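Local coordinates for protein BauA (Acinetobacter baumannii, PDB 6H7F) that probably imports the ferric siderophore acinetobactin across the outer membrane, acting as a TonB-dependent receptor, at residues K78-V83 against W100-Y105; F173-T178 against S701-F706; L336-F341 against E407-F412. All coordinates share one frame; numbering follows the deposited sequence.

Interaction 1 (K78-V83 against W100-Y105); sequences KDITEV and WSENYY. With FV8 ((4~{S},5~{R})-2-[2,3-bis(oxidanyl)phenyl]-~{N}-[2-(1~{H}-imidazol-4-yl)ethyl]-5-methyl-~{N}-oxidanyl-4,5-dihydro-1,3-oxazole-4-carboxamide), chain E.
In the plug domain, the carboxylate of E102 presses against the chain where I80 and T81 lead into the short helix 81-84. OE1 of E102 is gripped twice by one residue. Its anti lone pair receives T81 OG1 at 2.6 Å, and T81 N lies 2.7 Å from the same E102 OE1 on its syn side, through a bent bond (140°). T81 can donate twice because OG1 sits beside its own backbone N (chi1 -64°), which brings both donors to one oxygen. E102 OE2 takes a weak bond from I80 N at 3.3 Å and a further bond from T130 N, outside the two segments.

The D79 carboxylate lies stacked on that of E102, planes 12° apart, with D79 OD1 3.8 Å from E102 OE1. Two like charges so close would tend to repel, and the backbone N-H groups meeting each of them probably offset this. D79 OD1 itself accepts E82 N at 3.0 Å, a capping bond at the turn into the helix. A water donates to T81 OG1 at 2.8 Å and accepts from N103 N at 3.0 Å, tying the two segments beside the direct bonds.

At the far end of 100-105, W100 CZ3 approaches FV8 CAK to 3.6 Å. The ethyl link of FV8 lies over one ring face, toward the rim, and S101 OG sits near the rim of the opposite face.

D79 alone caps the helix; E102 is a loop carboxylate anchored on backbone N-H groups and a hydroxyl, and its loop joins this anchor to W100 at FV8, inside a TonB-dependent receptor plug.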
loop_
_atom_site.group_PDB
_atom_site.type_symbol
_atom_site.label_atom_id
_atom_site.label_comp_id
_atom_site.label_asym_id
_atom_site.label_seq_id
_atom_site.Cartn_x
_atom_site.Cartn_y
_atom_site.Cartn_z
ATOM N N LYS A 78 -16.960 -1.165 -14.367
ATOM C CA LYS A 78 -18.054 -1.943 -13.778
ATOM C C LYS A 78 -19.380 -1.178 -13.886
ATOM O O LYS A 78 -20.444 -1.727 -13.598
ATOM C CB LYS A 78 -17.789 -2.199 -12.292
ATOM C CG LYS A 78 -16.459 -2.862 -11.975
ATOM C CD LYS A 78 -16.502 -4.347 -12.152
ATOM C CE LYS A 78 -15.231 -5.039 -11.699
ATOM N NZ LYS A 78 -14.157 -4.931 -12.715
ATOM N N ASP A 79 -19.313 0.112 -14.211
ATOM C CA ASP A 79 -20.523 0.878 -14.455
ATOM C C ASP A 79 -20.191 1.989 -15.447
ATOM O O ASP A 79 -19.069 2.066 -15.913
ATOM C CB ASP A 79 -21.148 1.362 -13.146
ATOM C CG ASP A 79 -20.291 2.343 -12.377
ATOM O OD1 ASP A 79 -19.435 2.997 -13.011
ATOM O OD2 ASP A 79 -20.502 2.461 -11.150
ATOM N N ILE A 80 -21.193 2.788 -15.819
ATOM C CA ILE A 80 -21.037 3.776 -16.900
ATOM C C ILE A 80 -20.127 4.914 -16.421
ATOM O O ILE A 80 -19.366 5.487 -17.210
ATOM C CB ILE A 80 -22.416 4.300 -17.372
ATOM C CG1 ILE A 80 -23.208 3.198 -18.070
ATOM C CG2 ILE A 80 -22.256 5.511 -18.276
ATOM C CD1 ILE A 80 -22.401 2.440 -19.112
ATOM N N THR A 81 -20.233 5.243 -15.128
ATOM C CA THR A 81 -19.474 6.306 -14.518
ATOM C C THR A 81 -17.981 6.057 -14.751
ATOM O O THR A 81 -17.247 6.952 -15.146
ATOM C CB THR A 81 -19.800 6.433 -13.021
ATOM O OG1 THR A 81 -21.172 6.806 -12.884
ATOM C CG2 THR A 81 -18.929 7.454 -12.324
ATOM N N GLU A 82 -17.555 4.816 -14.538
ATOM C CA GLU A 82 -16.137 4.446 -14.664
ATOM C C GLU A 82 -15.663 4.643 -16.109
ATOM O O GLU A 82 -14.453 4.756 -16.339
ATOM C CB GLU A 82 -15.907 3.012 -14.170
ATOM C CG GLU A 82 -16.029 2.900 -12.661
ATOM C CD GLU A 82 -15.918 1.514 -12.050
ATOM O OE1 GLU A 82 -15.414 0.591 -12.729
ATOM O OE2 GLU A 82 -16.301 1.372 -10.870
ATOM N N VAL A 83 -16.608 4.681 -17.067
ATOM C CA VAL A 83 -16.269 4.898 -18.485
ATOM C C VAL A 83 -16.178 6.394 -18.789
ATOM O O VAL A 83 -15.203 6.831 -19.386
ATOM C CB VAL A 83 -17.259 4.219 -19.440
ATOM C CG1 VAL A 83 -16.869 4.463 -20.895
ATOM C CG2 VAL A 83 -17.376 2.740 -19.158
ATOM N N TRP A 100 -26.753 3.458 -4.105
ATOM C CA TRP A 100 -27.993 2.878 -4.592
ATOM C C TRP A 100 -28.220 3.268 -6.067
ATOM O O TRP A 100 -29.103 2.717 -6.710
ATOM C CB TRP A 100 -29.184 3.263 -3.699
ATOM C CG TRP A 100 -29.277 4.721 -3.406
ATOM C CD1 TRP A 100 -28.699 5.385 -2.363
ATOM C CD2 TRP A 100 -29.977 5.708 -4.172
ATOM N NE1 TRP A 100 -29.009 6.712 -2.416
ATOM C CE2 TRP A 100 -29.769 6.949 -3.529
ATOM C CE3 TRP A 100 -30.735 5.674 -5.343
ATOM C CZ2 TRP A 100 -30.318 8.140 -4.007
ATOM C CZ3 TRP A 100 -31.258 6.858 -5.832
ATOM C CH2 TRP A 100 -31.044 8.070 -5.176
ATOM N N SER A 101 -27.403 4.193 -6.587
ATOM C CA SER A 101 -27.350 4.490 -8.039
ATOM C C SER A 101 -26.004 5.133 -8.391
ATOM O O SER A 101 -25.275 5.618 -7.515
ATOM C CB SER A 101 -28.491 5.391 -8.464
ATOM O OG SER A 101 -28.200 6.747 -8.167
ATOM N N GLU A 102 -25.709 5.163 -9.689
ATOM C CA GLU A 102 -24.675 6.018 -10.233
ATOM C C GLU A 102 -25.058 7.475 -9.966
ATOM O O GLU A 102 -26.231 7.803 -9.751
ATOM C CB GLU A 102 -24.477 5.739 -11.725
ATOM C CG GLU A 102 -24.033 4.307 -12.036
ATOM C CD GLU A 102 -23.484 4.087 -13.446
ATOM O OE1 GLU A 102 -22.593 4.868 -13.860
ATOM O OE2 GLU A 102 -23.966 3.157 -14.138
ATOM N N ASN A 103 -24.052 8.345 -9.966
ATOM C CA ASN A 103 -24.256 9.748 -9.789
ATOM C C ASN A 103 -23.159 10.507 -10.536
ATOM O O ASN A 103 -21.977 10.436 -10.167
ATOM C CB ASN A 103 -24.262 10.139 -8.316
ATOM C CG ASN A 103 -24.645 11.584 -8.111
ATOM O OD1 ASN A 103 -25.610 12.069 -8.710
ATOM N ND2 ASN A 103 -23.883 12.284 -7.289
ATOM N N TYR A 104 -23.560 11.262 -11.559
ATOM C CA TYR A 104 -22.636 12.116 -12.269
ATOM C C TYR A 104 -23.336 13.391 -12.753
ATOM O O TYR A 104 -24.547 13.416 -12.967
ATOM C CB TYR A 104 -21.980 11.348 -13.417
ATOM C CG TYR A 104 -22.932 10.621 -14.329
ATOM C CD1 TYR A 104 -23.537 11.260 -15.400
ATOM C CD2 TYR A 104 -23.203 9.277 -14.142
ATOM C CE1 TYR A 104 -24.395 10.584 -16.253
ATOM C CE2 TYR A 104 -24.054 8.583 -14.987
ATOM C CZ TYR A 104 -24.673 9.245 -16.037
ATOM O OH TYR A 104 -25.537 8.572 -16.856
ATOM N N TYR A 105 -22.537 14.455 -12.873
ATOM C CA TYR A 105 -22.934 15.726 -13.419
ATOM C C TYR A 105 -22.230 15.923 -14.760
ATOM O O TYR A 105 -21.095 15.484 -14.937
ATOM C CB TYR A 105 -22.541 16.880 -12.491
ATOM C CG TYR A 105 -23.202 16.885 -11.137
ATOM C CD1 TYR A 105 -22.816 15.998 -10.148
ATOM C CD2 TYR A 105 -24.195 17.799 -10.833
ATOM C CE1 TYR A 105 -23.400 16.024 -8.893
ATOM C CE2 TYR A 105 -24.787 17.838 -9.584
ATOM C CZ TYR A 105 -24.393 16.944 -8.611
ATOM O OH TYR A 105 -24.998 16.974 -7.383
HETATM C CAJ FV8 E . -36.876 6.845 -5.274
HETATM N NAN FV8 E . -38.121 7.049 -4.860
HETATM C CAI FV8 E . -38.048 7.481 -3.559
HETATM N NAO FV8 E . -36.737 7.560 -3.154
HETATM C CAT FV8 E . -36.047 7.172 -4.234
HETATM C CAK FV8 E . -34.537 7.082 -4.324
HETATM C CAL FV8 E . -34.016 5.907 -3.482
HETATM N NAY FV8 E . -34.379 6.138 -2.087
HETATM O OAE FV8 E . -34.471 7.432 -1.645
HETATM C C FV8 E . -34.582 5.152 -1.238
HETATM O O FV8 E . -34.482 3.944 -1.590
HETATM C CA FV8 E . -34.991 5.609 0.043
HETATM N N FV8 E . -36.259 6.394 -0.086
HETATM C CB FV8 E . -35.368 4.492 0.996
HETATM C CG2 FV8 E . -34.644 4.611 2.359
HETATM O OG1 FV8 E . -36.760 4.673 1.278
HETATM C CAR FV8 E . -37.208 5.811 0.676
HETATM C CAV FV8 E . -38.507 6.192 0.743
HETATM C CAH FV8 E . -39.408 5.410 1.474
HETATM C CAF FV8 E . -40.766 5.763 1.561
HETATM C CAG FV8 E . -41.250 6.897 0.882
HETATM C CAS FV8 E . -40.352 7.666 0.135
HETATM O OAC FV8 E . -40.725 8.789 -0.551
HETATM C CAU FV8 E . -39.006 7.288 0.069
HETATM O OAD FV8 E . -38.152 8.048 -0.638
HETATM O O HOH W 1 -21.452 6.777 -10.117
#

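Interaction 2 (F173-T178 against S701-F706); sequences FARLTT and SVSYDF
R175 NE donates to D705 OD1 at 2.7 Å in an almost straight bond (178°), the shortest polar link between these strands. R175 NH2 adds a second bond, to D705 OD2 at 3.1 Å, so the guanidinium grips the carboxylate side-on, one nitrogen to each oxygen, and both oxygens use their syn lone pairs. The two planes are 21° apart, nearly coplanar, which suits a side-on grip. R175 CG stands opposite the backbone N and the side chain bends later, at chi3, which turns NE toward the acid, while the D705 group stands beside its own backbone N. The edge of the F173 ring meets a guanidinium face, with F173 CZ 3.8 Å above that plane and over its centre.

R175 and D705 form a non-hydrogen-bonded pair of an antiparallel arrangement (162° between strand directions). T177 and S703 form the next such pair on the same face, where T177 OG1 rests 3.3 Å from S703 CB. L176 with Y704 lies between these two, and T178 with V702 follows the second; both are hydrogen-bonded pairs, each joined by two backbone bonds. The last bond runs from F706 N to A174 O at 2.8 Å.

F706, the C-terminal residue, sets its ring edge against L176, with F706 CE1 3.8 Å from L176 CB. The Y704 ring turns its edge to one face of the F706 ring, Y704 CE2 lying 3.8 Å above its centre.

Strand 173-181 thus meets strand 697-705 and closes the barrel; residues 701-706 belong to the predicted TonB C-terminal box. The chemistry implies a seam held continuously by backbone bonds, with a two-pronged salt bridge near the chain's end whose opposite charges would largely offset each other, and with an aromatic terminus packed on its partner strand.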
loop_
_atom_site.group_PDB
_atom_site.type_symbol
_atom_site.label_atom_id
_atom_site.label_comp_id
_atom_site.label_asym_id
_atom_site.label_seq_id
_atom_site.Cartn_x
_atom_site.Cartn_y
_atom_site.Cartn_z
ATOM N N PHE A 173 -16.572 -15.168 -33.340
ATOM C CA PHE A 173 -15.943 -14.487 -32.226
ATOM C C PHE A 173 -16.440 -15.113 -30.925
ATOM O O PHE A 173 -17.641 -15.335 -30.747
ATOM C CB PHE A 173 -16.239 -12.989 -32.273
ATOM C CG PHE A 173 -15.678 -12.200 -31.115
ATOM C CD1 PHE A 173 -14.338 -11.839 -31.079
ATOM C CD2 PHE A 173 -16.491 -11.816 -30.058
ATOM C CE1 PHE A 173 -13.825 -11.108 -30.016
ATOM C CE2 PHE A 173 -15.974 -11.096 -28.993
ATOM C CZ PHE A 173 -14.645 -10.735 -28.978
ATOM N N ALA A 174 -15.497 -15.436 -30.041
ATOM C CA ALA A 174 -15.814 -15.893 -28.702
ATOM C C ALA A 174 -14.662 -15.521 -27.760
ATOM O O ALA A 174 -13.507 -15.909 -27.985
ATOM C CB ALA A 174 -16.084 -17.376 -28.714
ATOM N N ARG A 175 -14.991 -14.735 -26.729
ATOM C CA ARG A 175 -14.044 -14.288 -25.727
ATOM C C ARG A 175 -14.599 -14.627 -24.347
ATOM O O ARG A 175 -15.758 -14.313 -24.042
ATOM C CB ARG A 175 -13.793 -12.788 -25.884
ATOM C CG ARG A 175 -12.981 -12.170 -24.758
ATOM C CD ARG A 175 -12.585 -10.737 -25.057
ATOM N NE ARG A 175 -11.774 -10.619 -26.265
ATOM C CZ ARG A 175 -11.644 -9.506 -26.969
ATOM N NH1 ARG A 175 -12.339 -8.428 -26.645
ATOM N NH2 ARG A 175 -10.853 -9.482 -28.017
ATOM N N LEU A 176 -13.779 -15.299 -23.530
ATOM C CA LEU A 176 -14.062 -15.470 -22.109
ATOM C C LEU A 176 -13.111 -14.579 -21.299
ATOM O O LEU A 176 -11.920 -14.521 -21.587
ATOM C CB LEU A 176 -13.921 -16.947 -21.736
ATOM C CG LEU A 176 -14.049 -17.271 -20.246
ATOM C CD1 LEU A 176 -15.451 -16.972 -19.732
ATOM C CD2 LEU A 176 -13.691 -18.729 -19.973
ATOM N N THR A 177 -13.668 -13.863 -20.313
ATOM C CA THR A 177 -12.890 -13.029 -19.373
ATOM C C THR A 177 -13.235 -13.443 -17.934
ATOM O O THR A 177 -14.401 -13.592 -17.595
ATOM C CB THR A 177 -13.169 -11.538 -19.608
ATOM O OG1 THR A 177 -12.991 -11.245 -20.995
ATOM C CG2 THR A 177 -12.269 -10.640 -18.793
ATOM N N THR A 178 -12.204 -13.648 -17.107
ATOM C CA THR A 178 -12.383 -13.801 -15.661
ATOM C C THR A 178 -11.939 -12.510 -14.970
ATOM O O THR A 178 -10.974 -11.876 -15.399
ATOM C CB THR A 178 -11.619 -15.017 -15.124
ATOM O OG1 THR A 178 -10.264 -14.923 -15.566
ATOM C CG2 THR A 178 -12.229 -16.326 -15.570
ATOM N N SER A 701 -8.131 -8.893 -14.455
ATOM C CA SER A 701 -8.870 -9.659 -15.426
ATOM C C SER A 701 -7.905 -10.362 -16.381
ATOM O O SER A 701 -6.836 -9.835 -16.702
ATOM C CB SER A 701 -9.859 -8.790 -16.171
ATOM O OG SER A 701 -9.192 -7.891 -17.034
ATOM N N VAL A 702 -8.308 -11.558 -16.815
ATOM C CA VAL A 702 -7.672 -12.291 -17.908
ATOM C C VAL A 702 -8.739 -12.632 -18.951
ATOM O O VAL A 702 -9.786 -13.190 -18.618
ATOM C CB VAL A 702 -6.986 -13.573 -17.405
ATOM C CG1 VAL A 702 -6.187 -14.253 -18.510
ATOM C CG2 VAL A 702 -6.121 -13.301 -16.184
ATOM N N SER A 703 -8.447 -12.320 -20.213
ATOM C CA SER A 703 -9.346 -12.637 -21.299
ATOM C C SER A 703 -8.655 -13.568 -22.312
ATOM O O SER A 703 -7.439 -13.490 -22.520
ATOM C CB SER A 703 -9.859 -11.374 -21.935
ATOM O OG SER A 703 -8.924 -10.865 -22.868
ATOM N N TYR A 704 -9.457 -14.464 -22.906
ATOM C CA TYR A 704 -9.016 -15.489 -23.855
ATOM C C TYR A 704 -9.962 -15.488 -25.067
ATOM O O TYR A 704 -11.167 -15.572 -24.901
ATOM C CB TYR A 704 -8.986 -16.856 -23.159
ATOM C CG TYR A 704 -8.599 -18.014 -24.044
ATOM C CD1 TYR A 704 -7.268 -18.302 -24.309
ATOM C CD2 TYR A 704 -9.565 -18.824 -24.624
ATOM C CE1 TYR A 704 -6.908 -19.360 -25.128
ATOM C CE2 TYR A 704 -9.221 -19.891 -25.438
ATOM C CZ TYR A 704 -7.888 -20.151 -25.701
ATOM O OH TYR A 704 -7.545 -21.191 -26.510
ATOM N N ASP A 705 -9.395 -15.388 -26.275
ATOM C CA ASP A 705 -10.162 -15.484 -27.550
ATOM C C ASP A 705 -10.074 -16.910 -28.118
ATOM O O ASP A 705 -8.989 -17.378 -28.477
ATOM C CB ASP A 705 -9.642 -14.484 -28.586
ATOM C CG ASP A 705 -10.074 -13.054 -28.307
ATOM O OD1 ASP A 705 -10.483 -12.775 -27.158
ATOM O OD2 ASP A 705 -10.009 -12.233 -29.240
ATOM N N PHE A 706 -11.230 -17.571 -28.229
ATOM C CA PHE A 706 -11.321 -18.947 -28.733
ATOM C C PHE A 706 -11.123 -18.956 -30.254
ATOM O O PHE A 706 -11.079 -17.924 -30.911
ATOM C CB PHE A 706 -12.673 -19.576 -28.388
ATOM C CG PHE A 706 -12.867 -19.925 -26.935
ATOM C CD1 PHE A 706 -13.245 -18.961 -26.012
ATOM C CD2 PHE A 706 -12.693 -21.229 -26.493
ATOM C CE1 PHE A 706 -13.432 -19.291 -24.680
ATOM C CE2 PHE A 706 -12.881 -21.556 -25.159
ATOM C CZ PHE A 706 -13.248 -20.586 -24.255
ATOM O OXT PHE A 706 -10.995 -20.019 -30.856
#

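Interaction 3 (L336-F341 against E407-F412); sequences LGQLAF and EFTPPF. With FV8 ((4~{S},5~{R})-2-[2,3-bis(oxidanyl)phenyl]-~{N}-[2-(1~{H}-imidazol-4-yl)ethyl]-5-methyl-~{N}-oxidanyl-4,5-dihydro-1,3-oxazole-4-carboxamide), chain E.
Q338 runs alongside the F408 ring in the opposite direction, its amide plane 43° from the ring and its CD 3.9 Å from F408 CD1. Extended beyond CG (chi2 -178°), the side chain carries its amide to the loop backbone, where it bonds twice. Q338 NE2 donates to E407 O at 2.9 Å; the acceptor lies in the amide plane, although the donor stands well above the plane of the E407 carbonyl. In return T409 N donates to Q338 OE1 at 3.2 Å. N318 OD1 is a further partner of Q338 NE2.

F408 turns its ring edge to the strand's L339 O, which lies 3.5 Å from F408 CZ. The same F408 CZ makes a plain apolar contact with A340 CB at 4.0 Å. P410 CD lies 3.7 Å above a face of this ring, over its centre, so the loop's own proline backs the phenyl group.

L339 points away from the loop, and its CB reaches FV8 OG1 at 3.4 Å. Strand 331-358 therefore separates loop from ligand. It pairs antiparallel with strands 302-318 and 361-381; F408 also touches K316 and N318 of the former, and T409 OG1 bonds Y381 OH of the latter.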
loop_
_atom_site.group_PDB
_atom_site.type_symbol
_atom_site.label_atom_id
_atom_site.label_comp_id
_atom_site.label_asym_id
_atom_site.label_seq_id
_atom_site.Cartn_x
_atom_site.Cartn_y
_atom_site.Cartn_z
ATOM N N LEU A 336 -34.012 4.825 9.611
ATOM C CA LEU A 336 -34.156 3.681 8.748
ATOM C C LEU A 336 -35.410 3.863 7.890
ATOM O O LEU A 336 -36.381 4.517 8.308
ATOM C CB LEU A 336 -34.234 2.416 9.605
ATOM C CG LEU A 336 -33.081 2.221 10.599
ATOM C CD1 LEU A 336 -33.250 0.939 11.388
ATOM C CD2 LEU A 336 -31.730 2.218 9.895
ATOM N N GLY A 337 -35.362 3.296 6.683
ATOM C CA GLY A 337 -36.454 3.335 5.746
ATOM C C GLY A 337 -36.432 2.123 4.841
ATOM O O GLY A 337 -35.425 1.441 4.759
ATOM N N GLN A 338 -37.566 1.851 4.188
ATOM C CA GLN A 338 -37.672 0.817 3.172
ATOM C C GLN A 338 -38.447 1.378 1.987
ATOM O O GLN A 338 -39.393 2.174 2.158
ATOM C CB GLN A 338 -38.368 -0.434 3.717
ATOM C CG GLN A 338 -37.677 -1.027 4.935
ATOM C CD GLN A 338 -38.330 -2.296 5.437
ATOM O OE1 GLN A 338 -39.486 -2.597 5.122
ATOM N NE2 GLN A 338 -37.588 -3.043 6.244
ATOM N N LEU A 339 -38.039 0.957 0.796
ATOM C CA LEU A 339 -38.705 1.332 -0.428
ATOM C C LEU A 339 -38.670 0.148 -1.398
ATOM O O LEU A 339 -37.644 -0.554 -1.521
ATOM C CB LEU A 339 -38.013 2.566 -1.007
ATOM C CG LEU A 339 -38.566 3.078 -2.336
ATOM C CD1 LEU A 339 -39.971 3.648 -2.170
ATOM C CD2 LEU A 339 -37.640 4.143 -2.919
ATOM N N ALA A 340 -39.814 -0.089 -2.049
ATOM C CA ALA A 340 -39.877 -0.901 -3.244
ATOM C C ALA A 340 -40.699 -0.161 -4.291
ATOM O O ALA A 340 -41.689 0.477 -3.957
ATOM C CB ALA A 340 -40.470 -2.245 -2.924
ATOM N N PHE A 341 -40.260 -0.213 -5.546
ATOM C CA PHE A 341 -41.077 0.269 -6.604
ATOM C C PHE A 341 -40.872 -0.603 -7.837
ATOM O O PHE A 341 -39.792 -1.174 -8.044
ATOM C CB PHE A 341 -40.869 1.769 -6.834
ATOM C CG PHE A 341 -39.509 2.202 -7.317
ATOM C CD1 PHE A 341 -39.163 2.111 -8.653
ATOM C CD2 PHE A 341 -38.607 2.798 -6.448
ATOM C CE1 PHE A 341 -37.921 2.557 -9.099
ATOM C CE2 PHE A 341 -37.371 3.251 -6.896
ATOM C CZ PHE A 341 -37.028 3.132 -8.221
ATOM N N GLU A 407 -37.315 -6.842 8.977
ATOM C CA GLU A 407 -37.952 -7.564 7.897
ATOM C C GLU A 407 -38.426 -6.561 6.839
ATOM O O GLU A 407 -38.913 -5.461 7.168
ATOM C CB GLU A 407 -39.120 -8.399 8.432
ATOM C CG GLU A 407 -38.756 -9.850 8.714
ATOM C CD GLU A 407 -39.950 -10.778 8.875
ATOM O OE1 GLU A 407 -41.050 -10.432 8.364
ATOM O OE2 GLU A 407 -39.782 -11.843 9.511
ATOM N N PHE A 408 -38.310 -6.969 5.575
ATOM C CA PHE A 408 -38.722 -6.155 4.437
ATOM C C PHE A 408 -40.218 -6.340 4.168
ATOM O O PHE A 408 -40.605 -7.302 3.525
ATOM C CB PHE A 408 -37.919 -6.554 3.202
ATOM C CG PHE A 408 -38.003 -5.568 2.068
ATOM C CD1 PHE A 408 -37.514 -4.272 2.218
ATOM C CD2 PHE A 408 -38.570 -5.928 0.855
ATOM C CE1 PHE A 408 -37.577 -3.362 1.169
ATOM C CE2 PHE A 408 -38.646 -5.010 -0.188
ATOM C CZ PHE A 408 -38.149 -3.730 -0.030
ATOM N N THR A 409 -41.043 -5.388 4.628
ATOM C CA THR A 409 -42.517 -5.500 4.506
ATOM C C THR A 409 -43.139 -4.156 4.122
ATOM O O THR A 409 -44.158 -3.760 4.682
ATOM C CB THR A 409 -43.145 -5.965 5.829
ATOM O OG1 THR A 409 -42.852 -4.972 6.818
ATOM C CG2 THR A 409 -42.633 -7.317 6.284
ATOM N N PRO A 410 -42.556 -3.393 3.175
ATOM C CA PRO A 410 -43.038 -2.043 2.906
ATOM C C PRO A 410 -44.461 -2.104 2.362
ATOM O O PRO A 410 -44.743 -2.872 1.447
ATOM C CB PRO A 410 -42.042 -1.506 1.872
ATOM C CG PRO A 410 -41.548 -2.755 1.176
ATOM C CD PRO A 410 -41.460 -3.793 2.280
ATOM N N PRO A 411 -45.402 -1.324 2.930
ATOM C CA PRO A 411 -46.776 -1.317 2.447
ATOM C C PRO A 411 -46.947 -0.405 1.221
ATOM O O PRO A 411 -46.181 0.537 1.032
ATOM C CB PRO A 411 -47.545 -0.749 3.646
ATOM C CG PRO A 411 -46.562 0.237 4.264
ATOM C CD PRO A 411 -45.192 -0.392 4.055
ATOM N N PHE A 412 -47.984 -0.679 0.435
ATOM C CA PHE A 412 -48.308 0.069 -0.752
ATOM C C PHE A 412 -48.576 1.529 -0.377
ATOM O O PHE A 412 -49.255 1.804 0.598
ATOM C CB PHE A 412 -49.515 -0.562 -1.450
ATOM C CG PHE A 412 -50.054 0.231 -2.612
ATOM C CD1 PHE A 412 -49.402 0.220 -3.840
ATOM C CD2 PHE A 412 -51.217 0.978 -2.482
ATOM C CE1 PHE A 412 -49.907 0.937 -4.914
ATOM C CE2 PHE A 412 -51.718 1.699 -3.555
ATOM C CZ PHE A 412 -51.058 1.685 -4.767
HETATM C CAJ FV8 E . -36.876 6.845 -5.274
HETATM N NAN FV8 E . -38.121 7.049 -4.860
HETATM C CAI FV8 E . -38.048 7.481 -3.559
HETATM N NAO FV8 E . -36.737 7.560 -3.154
HETATM C CAT FV8 E . -36.047 7.172 -4.234
HETATM C CAK FV8 E . -34.537 7.082 -4.324
HETATM C CAL FV8 E . -34.016 5.907 -3.482
HETATM N NAY FV8 E . -34.379 6.138 -2.087
HETATM O OAE FV8 E . -34.471 7.432 -1.645
HETATM C C FV8 E . -34.582 5.152 -1.238
HETATM O O FV8 E . -34.482 3.944 -1.590
HETATM C CA FV8 E . -34.991 5.609 0.043
HETATM N N FV8 E . -36.259 6.394 -0.086
HETATM C CB FV8 E . -35.368 4.492 0.996
HETATM C CG2 FV8 E . -34.644 4.611 2.359
HETATM O OG1 FV8 E . -36.760 4.673 1.278
HETATM C CAR FV8 E . -37.208 5.811 0.676
HETATM C CAV FV8 E . -38.507 6.192 0.743
HETATM C CAH FV8 E . -39.408 5.410 1.474
HETATM C CAF FV8 E . -40.766 5.763 1.561
HETATM C CAG FV8 E . -41.250 6.897 0.882
HETATM C CAS FV8 E . -40.352 7.666 0.135
HETATM O OAC FV8 E . -40.725 8.789 -0.551
HETATM C CAU FV8 E . -39.006 7.288 0.069
HETATM O OAD FV8 E . -38.152 8.048 -0.638
#

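Overall arrangement
Along the chain the plug contact, interaction 1, comes first. Interaction 2 then joins the first barrel strand, 173-181, to the last, 697-705, and interaction 3 falls within the span between them. The centre of interaction 1 lies about 25 Å from the centres of both others, and its nearest atoms come within about 7 Å of each. Interactions 2 and 3 are about 41 Å apart between centres, interaction 3 joining a barrel strand to the 407-412 loop, far from the interaction 2 seam. FV8 is touched by both interaction 1 and interaction 3, so plug and barrel together line the siderophore site, whereas interaction 2 closes the barrel that encloses the plug.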